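Local coordinates for protein ralf, proline/betaine transporter (Legionella pneumophila, PDB 4D7Q) that probably acts as a guanine-nucleotide exchange factor, here as a chimera joining the Legionella RalF Sec7 domain to the Rickettsia RalF capping domain, at residues Thr83-Phe93 and Ser119-Asn128; Tyr139-Met147 and Pro254-Thr262. The protein carries 2 engineered substitutions. All coordinates share one frame; numbering follows the deposited sequence.

Contact 1 of 2, residues Thr83-Phe93 and Ser119-Asn128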
loop_
_atom_site.group_PDB
_atom_site.type_symbol
_atom_site.label_atom_id
_atom_site.label_comp_id
_atom_site.label_asym_id
_atom_site.label_seq_id
_atom_site.Cartn_x
_atom_site.Cartn_y
_atom_site.Cartn_z
ATOM N N THR A 83 12.794 -2.276 8.772
ATOM C CA THR A 83 13.476 -1.059 8.296
ATOM C C THR A 83 14.734 -0.694 9.123
ATOM O O THR A 83 15.735 -0.284 8.535
ATOM C CB THR A 83 12.481 0.108 8.113
ATOM O OG1 THR A 83 11.365 -0.342 7.337
ATOM C CG2 THR A 83 13.118 1.325 7.404
ATOM N N SER A 84 14.694 -0.873 10.464
ATOM C CA SER A 84 15.827 -0.572 11.365
ATOM C C SER A 84 17.057 -1.433 11.085
ATOM O O SER A 84 18.181 -1.019 11.381
ATOM C CB SER A 84 15.421 -0.737 12.824
ATOM O OG SER A 84 15.206 -2.110 13.115
ATOM N N GLN A 85 16.836 -2.610 10.486
ATOM C CA GLN A 85 17.860 -3.569 10.095
ATOM C C GLN A 85 18.566 -3.116 8.797
ATOM O O GLN A 85 19.587 -3.685 8.414
ATOM C CB GLN A 85 17.232 -4.970 9.963
ATOM C CG GLN A 85 16.999 -5.655 11.335
ATOM C CD GLN A 85 15.939 -6.743 11.356
ATOM O OE1 GLN A 85 15.673 -7.433 10.360
ATOM N NE2 GLN A 85 15.320 -6.942 12.521
ATOM N N MET A 86 18.027 -2.078 8.124
ATOM C CA MET A 86 18.651 -1.540 6.915
ATOM C C MET A 86 19.653 -0.476 7.328
ATOM O O MET A 86 19.408 0.277 8.276
ATOM C CB MET A 86 17.616 -0.992 5.937
ATOM C CG MET A 86 16.539 -1.996 5.606
ATOM S SD MET A 86 15.376 -1.335 4.408
ATOM C CE MET A 86 16.284 -1.652 2.889
ATOM N N ASN A 87 20.797 -0.438 6.656
ATOM C CA ASN A 87 21.832 0.516 7.038
ATOM C C ASN A 87 21.780 1.729 6.134
ATOM O O ASN A 87 22.157 1.625 4.976
ATOM C CB ASN A 87 23.221 -0.160 7.074
ATOM C CG ASN A 87 24.367 0.724 7.551
ATOM O OD1 ASN A 87 24.183 1.816 8.113
ATOM N ND2 ASN A 87 25.586 0.253 7.343
ATOM N N PHE A 88 21.258 2.867 6.653
ATOM C CA PHE A 88 21.147 4.118 5.888
ATOM C C PHE A 88 22.238 5.124 6.258
ATOM O O PHE A 88 22.313 6.194 5.647
ATOM C CB PHE A 88 19.757 4.768 6.053
ATOM C CG PHE A 88 18.584 3.966 5.548
ATOM C CD1 PHE A 88 18.483 3.619 4.203
ATOM C CD2 PHE A 88 17.566 3.572 6.415
ATOM C CE1 PHE A 88 17.416 2.843 3.744
ATOM C CE2 PHE A 88 16.477 2.821 5.946
ATOM C CZ PHE A 88 16.408 2.471 4.614
ATOM N N ASN A 89 23.056 4.807 7.282
ATOM C CA ASN A 89 24.117 5.703 7.726
ATOM C C ASN A 89 25.163 5.911 6.639
ATOM O O ASN A 89 25.681 4.945 6.077
ATOM C CB ASN A 89 24.735 5.268 9.062
ATOM C CG ASN A 89 25.508 6.400 9.699
ATOM O OD1 ASN A 89 24.946 7.437 10.086
ATOM N ND2 ASN A 89 26.826 6.272 9.731
ATOM N N GLY A 90 25.365 7.174 6.281
ATOM C CA GLY A 90 26.302 7.569 5.231
ATOM C C GLY A 90 25.779 7.473 3.806
ATOM O O GLY A 90 26.493 7.848 2.876
ATOM N N GLN A 91 24.558 6.956 3.625
ATOM C CA GLN A 91 23.868 6.841 2.346
ATOM C C GLN A 91 23.197 8.168 2.048
ATOM O O GLN A 91 22.697 8.793 2.933
ATOM C CB GLN A 91 22.791 5.740 2.391
ATOM C CG GLN A 91 23.232 4.316 2.115
ATOM C CD GLN A 91 22.193 3.428 1.453
ATOM O OE1 GLN A 91 21.205 3.044 2.048
ATOM N NE2 GLN A 91 22.452 3.059 0.225
ATOM N N SER A 92 23.180 8.583 0.798
ATOM C CA SER A 92 22.482 9.772 0.396
ATOM C C SER A 92 20.976 9.532 0.486
ATOM O O SER A 92 20.567 8.429 0.561
ATOM C CB SER A 92 22.887 10.175 -0.996
ATOM O OG SER A 92 22.175 9.492 -1.937
ATOM N N PHE A 93 20.197 10.591 0.515
ATOM C CA PHE A 93 18.773 10.459 0.681
ATOM C C PHE A 93 18.201 9.639 -0.477
ATOM O O PHE A 93 17.525 8.704 -0.276
ATOM C CB PHE A 93 18.076 11.811 0.812
ATOM C CG PHE A 93 16.599 11.705 0.912
ATOM C CD1 PHE A 93 15.998 11.497 2.110
ATOM C CD2 PHE A 93 15.819 11.793 -0.188
ATOM C CE1 PHE A 93 14.643 11.369 2.207
ATOM C CE2 PHE A 93 14.465 11.660 -0.104
ATOM C CZ PHE A 93 13.872 11.457 1.095
ATOM N N SER A 119 7.849 4.641 7.252
ATOM C CA SER A 119 8.865 3.800 7.868
ATOM C C SER A 119 10.273 4.217 7.412
ATOM O O SER A 119 11.143 4.430 8.258
ATOM C CB SER A 119 8.594 2.340 7.515
ATOM O OG SER A 119 9.436 1.503 8.279
ATOM N N PHE A 120 10.491 4.361 6.086
ATOM C CA PHE A 120 11.785 4.802 5.558
ATOM C C PHE A 120 12.138 6.191 6.102
ATOM O O PHE A 120 13.295 6.431 6.459
ATOM C CB PHE A 120 11.778 4.851 4.007
ATOM C CG PHE A 120 12.899 5.713 3.443
ATOM C CD1 PHE A 120 14.217 5.239 3.404
ATOM C CD2 PHE A 120 12.664 7.036 3.069
ATOM C CE1 PHE A 120 15.264 6.061 2.979
ATOM C CE2 PHE A 120 13.722 7.855 2.642
ATOM C CZ PHE A 120 15.013 7.358 2.592
ATOM N N SER A 121 11.154 7.116 6.107
ATOM C CA SER A 121 11.346 8.509 6.552
ATOM C C SER A 121 11.853 8.575 7.997
ATOM O O SER A 121 12.844 9.254 8.261
ATOM C CB SER A 121 10.049 9.310 6.397
ATOM O OG SER A 121 9.635 9.299 5.038
ATOM N N GLY A 122 11.223 7.813 8.888
ATOM C CA GLY A 122 11.623 7.761 10.298
ATOM C C GLY A 122 13.001 7.159 10.501
ATOM O O GLY A 122 13.816 7.697 11.249
ATOM N N ALA A 123 13.299 6.064 9.783
ATOM C CA ALA A 123 14.586 5.379 9.905
ATOM C C ALA A 123 15.740 6.155 9.247
ATOM O O ALA A 123 16.815 6.233 9.828
ATOM C CB ALA A 123 14.490 3.970 9.354
ATOM N N TYR A 124 15.510 6.761 8.065
ATOM C CA TYR A 124 16.525 7.574 7.400
ATOM C C TYR A 124 16.870 8.770 8.265
ATOM O O TYR A 124 18.051 9.110 8.401
ATOM C CB TYR A 124 16.065 8.075 6.014
ATOM C CG TYR A 124 17.228 8.730 5.310
ATOM C CD1 TYR A 124 18.181 7.965 4.648
ATOM C CD2 TYR A 124 17.480 10.094 5.461
ATOM C CE1 TYR A 124 19.327 8.546 4.109
ATOM C CE2 TYR A 124 18.616 10.683 4.921
ATOM C CZ TYR A 124 19.551 9.901 4.269
ATOM O OH TYR A 124 20.666 10.483 3.727
ATOM N N PHE A 125 15.839 9.434 8.826
ATOM C CA PHE A 125 16.074 10.580 9.701
ATOM C C PHE A 125 16.828 10.153 10.979
ATOM O O PHE A 125 17.799 10.802 11.341
ATOM C CB PHE A 125 14.778 11.335 10.032
ATOM C CG PHE A 125 14.974 12.379 11.110
ATOM C CD1 PHE A 125 15.827 13.464 10.907
ATOM C CD2 PHE A 125 14.354 12.248 12.350
ATOM C CE1 PHE A 125 16.050 14.404 11.927
ATOM C CE2 PHE A 125 14.560 13.205 13.362
ATOM C CZ PHE A 125 15.416 14.258 13.147
ATOM N N GLN A 126 16.403 9.064 11.626
ATOM C CA GLN A 126 17.040 8.575 12.848
ATOM C C GLN A 126 18.531 8.296 12.624
ATOM O O GLN A 126 19.364 8.703 13.436
ATOM C CB GLN A 126 16.315 7.321 13.373
ATOM C CG GLN A 126 16.701 6.953 14.802
ATOM C CD GLN A 126 16.627 5.464 15.034
ATOM O OE1 GLN A 126 15.742 4.965 15.744
ATOM N NE2 GLN A 126 17.561 4.721 14.445
ATOM N N GLN A 127 18.862 7.644 11.508
ATOM C CA GLN A 127 20.239 7.304 11.173
ATOM C C GLN A 127 21.027 8.472 10.587
ATOM O O GLN A 127 22.253 8.421 10.599
ATOM C CB GLN A 127 20.273 6.102 10.219
ATOM C CG GLN A 127 19.754 4.808 10.837
ATOM C CD GLN A 127 19.880 3.660 9.877
ATOM O OE1 GLN A 127 20.867 3.542 9.153
ATOM N NE2 GLN A 127 18.914 2.759 9.882
ATOM N N ASN A 128 20.339 9.527 10.086
ATOM C CA ASN A 128 20.983 10.702 9.477
ATOM C C ASN A 128 20.331 12.028 9.923
ATOM O O ASN A 128 19.856 12.790 9.053
ATOM C CB ASN A 128 20.960 10.558 7.928
ATOM C CG ASN A 128 21.679 9.325 7.447
ATOM O OD1 ASN A 128 22.902 9.250 7.485
ATOM N ND2 ASN A 128 20.934 8.317 7.031
HETATM O O HOH W 1 24.119 10.271 4.488
#

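Contact 2 of 2, residues Tyr139-Met147 and Pro254-Thr262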
loop_
_atom_site.group_PDB
_atom_site.type_symbol
_atom_site.label_atom_id
_atom_site.label_comp_id
_atom_site.label_asym_id
_atom_site.label_seq_id
_atom_site.Cartn_x
_atom_site.Cartn_y
_atom_site.Cartn_z
ATOM N N TYR A 139 9.604 12.643 4.565
ATOM C CA TYR A 139 8.361 12.116 3.978
ATOM C C TYR A 139 7.928 12.904 2.714
ATOM O O TYR A 139 7.643 12.319 1.661
ATOM C CB TYR A 139 7.292 12.106 5.083
ATOM C CG TYR A 139 5.908 11.705 4.628
ATOM C CD1 TYR A 139 5.511 10.371 4.636
ATOM C CD2 TYR A 139 4.987 12.665 4.198
ATOM C CE1 TYR A 139 4.216 10.000 4.264
ATOM C CE2 TYR A 139 3.693 12.306 3.824
ATOM C CZ TYR A 139 3.311 10.974 3.857
ATOM O OH TYR A 139 2.044 10.620 3.480
ATOM N N LEU A 140 7.937 14.240 2.823
ATOM C CA LEU A 140 7.618 15.171 1.746
ATOM C C LEU A 140 8.599 14.996 0.571
ATOM O O LEU A 140 8.161 14.890 -0.582
ATOM C CB LEU A 140 7.642 16.621 2.286
ATOM C CG LEU A 140 7.299 17.681 1.195
ATOM C CD1 LEU A 140 5.824 17.971 1.164
ATOM C CD2 LEU A 140 8.058 18.953 1.396
ATOM N N LEU A 141 9.921 14.948 0.881
ATOM C CA LEU A 141 10.978 14.732 -0.104
ATOM C C LEU A 141 10.822 13.378 -0.758
ATOM O O LEU A 141 11.025 13.284 -1.964
ATOM C CB LEU A 141 12.356 14.730 0.573
ATOM C CG LEU A 141 13.047 16.045 0.863
ATOM C CD1 LEU A 141 14.318 15.776 1.646
ATOM C CD2 LEU A 141 13.368 16.826 -0.425
ATOM N N ALA A 142 10.515 12.323 0.037
ATOM C CA ALA A 142 10.360 10.962 -0.500
ATOM C C ALA A 142 9.305 10.872 -1.593
ATOM O O ALA A 142 9.598 10.350 -2.673
ATOM C CB ALA A 142 10.074 9.955 0.605
ATOM N N PHE A 143 8.092 11.370 -1.320
ATOM C CA PHE A 143 7.012 11.381 -2.310
ATOM C C PHE A 143 7.375 12.235 -3.529
ATOM O O PHE A 143 7.061 11.851 -4.662
ATOM C CB PHE A 143 5.671 11.813 -1.686
ATOM C CG PHE A 143 4.889 10.631 -1.155
ATOM C CD1 PHE A 143 4.234 9.758 -2.026
ATOM C CD2 PHE A 143 4.874 10.338 0.211
ATOM C CE1 PHE A 143 3.559 8.636 -1.537
ATOM C CE2 PHE A 143 4.173 9.226 0.698
ATOM C CZ PHE A 143 3.524 8.387 -0.180
ATOM N N GLN A 144 8.082 13.352 -3.309
ATOM C CA GLN A 144 8.507 14.192 -4.436
ATOM C C GLN A 144 9.490 13.458 -5.335
ATOM O O GLN A 144 9.391 13.597 -6.556
ATOM C CB GLN A 144 9.144 15.518 -3.976
ATOM C CG GLN A 144 9.204 16.591 -5.095
ATOM C CD GLN A 144 7.820 17.065 -5.515
ATOM O OE1 GLN A 144 6.869 17.123 -4.717
ATOM N NE2 GLN A 144 7.658 17.398 -6.787
ATOM N N THR A 145 10.495 12.780 -4.708
ATOM C CA THR A 145 11.595 12.059 -5.354
ATOM C C THR A 145 11.041 10.917 -6.208
ATOM O O THR A 145 11.447 10.765 -7.353
ATOM C CB THR A 145 12.615 11.594 -4.287
ATOM O OG1 THR A 145 13.153 12.726 -3.607
ATOM C CG2 THR A 145 13.730 10.727 -4.849
ATOM N N ILE A 146 10.094 10.143 -5.659
ATOM C CA ILE A 146 9.473 9.037 -6.382
ATOM C C ILE A 146 8.788 9.552 -7.667
ATOM O O ILE A 146 8.980 8.986 -8.751
ATOM C CB ILE A 146 8.444 8.304 -5.482
ATOM C CG1 ILE A 146 9.122 7.579 -4.285
ATOM C CG2 ILE A 146 7.625 7.301 -6.339
ATOM C CD1 ILE A 146 8.055 7.131 -3.123
ATOM N N MET A 147 7.945 10.592 -7.513
ATOM C CA MET A 147 7.169 11.152 -8.612
ATOM C C MET A 147 8.077 11.738 -9.676
ATOM O O MET A 147 7.878 11.440 -10.859
ATOM C CB MET A 147 6.157 12.197 -8.117
ATOM C CG MET A 147 5.419 12.880 -9.277
ATOM S SD MET A 147 4.348 14.217 -8.749
ATOM C CE MET A 147 5.498 15.449 -8.369
ATOM N N PRO A 254 -9.267 10.477 3.147
ATOM C CA PRO A 254 -7.817 10.306 3.323
ATOM C C PRO A 254 -7.178 11.646 3.681
ATOM O O PRO A 254 -7.809 12.689 3.522
ATOM C CB PRO A 254 -7.373 9.843 1.933
ATOM C CG PRO A 254 -8.332 10.515 0.992
ATOM C CD PRO A 254 -9.616 10.775 1.740
ATOM N N LYS A 255 -5.898 11.635 4.054
ATOM C CA LYS A 255 -5.149 12.877 4.242
ATOM C C LYS A 255 -4.985 13.436 2.832
ATOM O O LYS A 255 -4.800 12.665 1.895
ATOM C CB LYS A 255 -3.779 12.599 4.858
ATOM C CG LYS A 255 -3.894 12.078 6.292
ATOM C CD LYS A 255 -2.650 11.333 6.741
ATOM C CE LYS A 255 -2.448 10.036 6.000
ATOM N NZ LYS A 255 -1.029 9.890 5.640
ATOM N N THR A 256 -5.149 14.741 2.670
ATOM C CA THR A 256 -5.091 15.412 1.360
ATOM C C THR A 256 -3.795 15.196 0.619
ATOM O O THR A 256 -3.816 15.000 -0.599
ATOM C CB THR A 256 -5.416 16.899 1.512
ATOM O OG1 THR A 256 -4.702 17.373 2.648
ATOM C CG2 THR A 256 -6.896 17.142 1.714
ATOM N N PHE A 257 -2.665 15.208 1.351
ATOM C CA PHE A 257 -1.338 14.982 0.776
ATOM C C PHE A 257 -1.326 13.592 0.090
ATOM O O PHE A 257 -1.073 13.506 -1.105
ATOM C CB PHE A 257 -0.236 15.124 1.868
ATOM C CG PHE A 257 1.170 14.884 1.351
ATOM C CD1 PHE A 257 1.643 13.590 1.139
ATOM C CD2 PHE A 257 2.003 15.949 1.027
ATOM C CE1 PHE A 257 2.928 13.367 0.592
ATOM C CE2 PHE A 257 3.287 15.723 0.494
ATOM C CZ PHE A 257 3.760 14.428 0.335
ATOM N N LEU A 258 -1.660 12.526 0.833
ATOM C CA LEU A 258 -1.709 11.159 0.310
ATOM C C LEU A 258 -2.630 11.013 -0.925
ATOM O O LEU A 258 -2.239 10.389 -1.891
ATOM C CB LEU A 258 -2.103 10.165 1.421
ATOM C CG LEU A 258 -2.008 8.654 1.056
ATOM C CD1 LEU A 258 -0.594 8.258 0.688
ATOM C CD2 LEU A 258 -2.482 7.803 2.200
ATOM N N SER A 259 -3.842 11.589 -0.868
ATOM C CA SER A 259 -4.823 11.611 -1.947
ATOM C C SER A 259 -4.204 12.161 -3.257
ATOM O O SER A 259 -4.436 11.608 -4.331
ATOM C CB SER A 259 -6.005 12.485 -1.538
ATOM O OG SER A 259 -7.111 12.204 -2.381
ATOM N N LYS A 260 -3.433 13.269 -3.157
ATOM C CA LYS A 260 -2.797 13.901 -4.309
ATOM C C LYS A 260 -1.731 13.009 -4.925
ATOM O O LYS A 260 -1.662 12.915 -6.139
ATOM C CB LYS A 260 -2.190 15.256 -3.922
ATOM C CG LYS A 260 -3.246 16.330 -3.707
ATOM C CD LYS A 260 -2.577 17.624 -3.274
ATOM C CE LYS A 260 -3.545 18.775 -3.155
ATOM N NZ LYS A 260 -2.806 19.993 -2.746
ATOM N N PHE A 261 -0.943 12.327 -4.092
ATOM C CA PHE A 261 0.144 11.477 -4.571
ATOM C C PHE A 261 -0.260 10.083 -5.005
ATOM O O PHE A 261 0.526 9.398 -5.650
ATOM C CB PHE A 261 1.331 11.482 -3.568
ATOM C CG PHE A 261 2.256 12.684 -3.716
ATOM C CD1 PHE A 261 3.278 12.683 -4.651
ATOM C CD2 PHE A 261 2.090 13.817 -2.922
ATOM C CE1 PHE A 261 4.125 13.791 -4.791
ATOM C CE2 PHE A 261 2.938 14.925 -3.060
ATOM C CZ PHE A 261 3.949 14.908 -3.993
ATOM N N THR A 262 -1.478 9.639 -4.671
ATOM C CA THR A 262 -1.878 8.264 -5.026
ATOM C C THR A 262 -3.238 8.179 -5.699
ATOM O O THR A 262 -3.590 7.126 -6.250
ATOM C CB THR A 262 -1.965 7.397 -3.753
ATOM O OG1 THR A 262 -2.931 7.959 -2.899
ATOM C CG2 THR A 262 -0.650 7.252 -3.025
HETATM O O HOH W 2 -0.125 12.151 3.985
#

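Contact 1 of 2, residues Thr83-Phe93 and Ser119-Asn128
Phe120 presents its rim to two rings at once, and the aromatic cluster of this contact is built round it. Its edge meets the face of Phe88 in a T-shaped pair with planes at 90°, where Phe120 CD1 lies 3.7 Å from Phe88 CZ. Farther round the rim, the edge of Phe120 is turned toward the face of Phe93 in an offset edge-to-face pair. Phe93 in turn sets its own edge over the face of Tyr124, at 85°, with Phe93 CD1 3.9 Å from Tyr124 CD2. On the other flank Ala123 CB sits near the edge of Phe88 and 3.6 Å from Thr83 CG2.

All of this belongs to the Legionella-derived Sec7 domain: the contact fastens the end of helix 73-84, the linker after it and the first residue of helix 93-102 to the C-terminal half of helix 110-127. In Sec7 domains the loop between the helices corresponding to 93-102 and 110-127 carries the glutamic finger used in exchange, and the present contact lies at their far ends.

Polar groups close the rim of the cluster. Tyr124 OH donates to Gln91 O at 2.8 Å. Asn128 ND2, lying over the Tyr124 face that Phe93 does not use, gives a hydrogen bond to Phe88 O (2.9 Å) from above the carbonyl plane. That carbonyl also accepts from Gln91 N on the opposite face of its plane, within the type II turn Phe88-Gln91, whose third position is Gly90. Gln127 reaches beyond with its chain straightened past CG (chi2 -177°), and its amide bridges the linker: NE2 gives a nearly straight bond to Met86 O at 3.0 Å, while OE1 accepts from Phe88 N at a short 2.6 Å. In the last turn of helix 73-84, Thr83 OG1 and Ser119 OG are hydrogen-bonded at 2.8 Å.

Contact 2 of 2, residues Tyr139-Met147 and Pro254-Thr262
Over the centre of the Phe261 ring, close to its normal, stands Phe143 CB, 3.9 Å from the ring centroid in a CH-pi contact. At the edge of the same ring Gln144 OE1 lies near its plane, 3.7 Å from Phe261 CZ. Met147 SD comes in obliquely at 4.0 Å from Phe261 CE1, a Met-aromatic contact. The Phe257 ring is used differently: one face is covered by Phe261 CD2 of its own helix, while its edge is turned to the face of Phe143 in an offset edge-to-face pair with planes at 77°. Phe257, its CG swung opposite the backbone N (chi1 179°), extends toward the Sec7 helix and also meets Tyr139, which passes it in the opposite direction with its ring inclined to that of Phe257, and Leu140, whose CD1 is 3.5 Å from Phe257 CE2. Leu258 CD1 adds a looser touch at the far end of Phe143.

No direct hydrogen bond crosses this contact. Instead, at its margin, a water donates to Tyr139 OH (2.7 Å) and accepts from Lys255 NZ (2.9 Å). Both groups are also held by Asp114, which forms a salt bridge with the lysine and a hydrogen bond with the tyrosine.

The helical segments run nearly parallel, at 11°, yet their axes are 11.4 Å apart, a separation spanned by the large aromatic side chains. Phe261 further stacks on Phe288, and Trp291 backs Phe143. The whole is an aromatic domain interface, in which a short helix of the Rickettsia-derived capping domain rests on a helix of the Legionella Sec7 domain, so this pairing of sequences is a product of the engineered fusion.

In the fold
Following the chain from its N terminus, contact 1 comes first: residues 83-93 leave helix 73-84, and helix 93-102 and the first half of helix 110-127 intervene before residues 119-128 close a loop of 25 residues. Contact 2 opens just afterwards on helix 135-152 and closes only 106 residues later, at helix 256-262. The two are therefore in series, neither nested nor crossed. One is local to the Sec7 domain, whereas the other joins that domain to the cap. Their centres are 19 Å apart, but they touch: Phe93 packs on Leu141 and Ala142, and Ser121 on Tyr139, so helix 135-152, which carries one side of contact 2, also packs against contact 1.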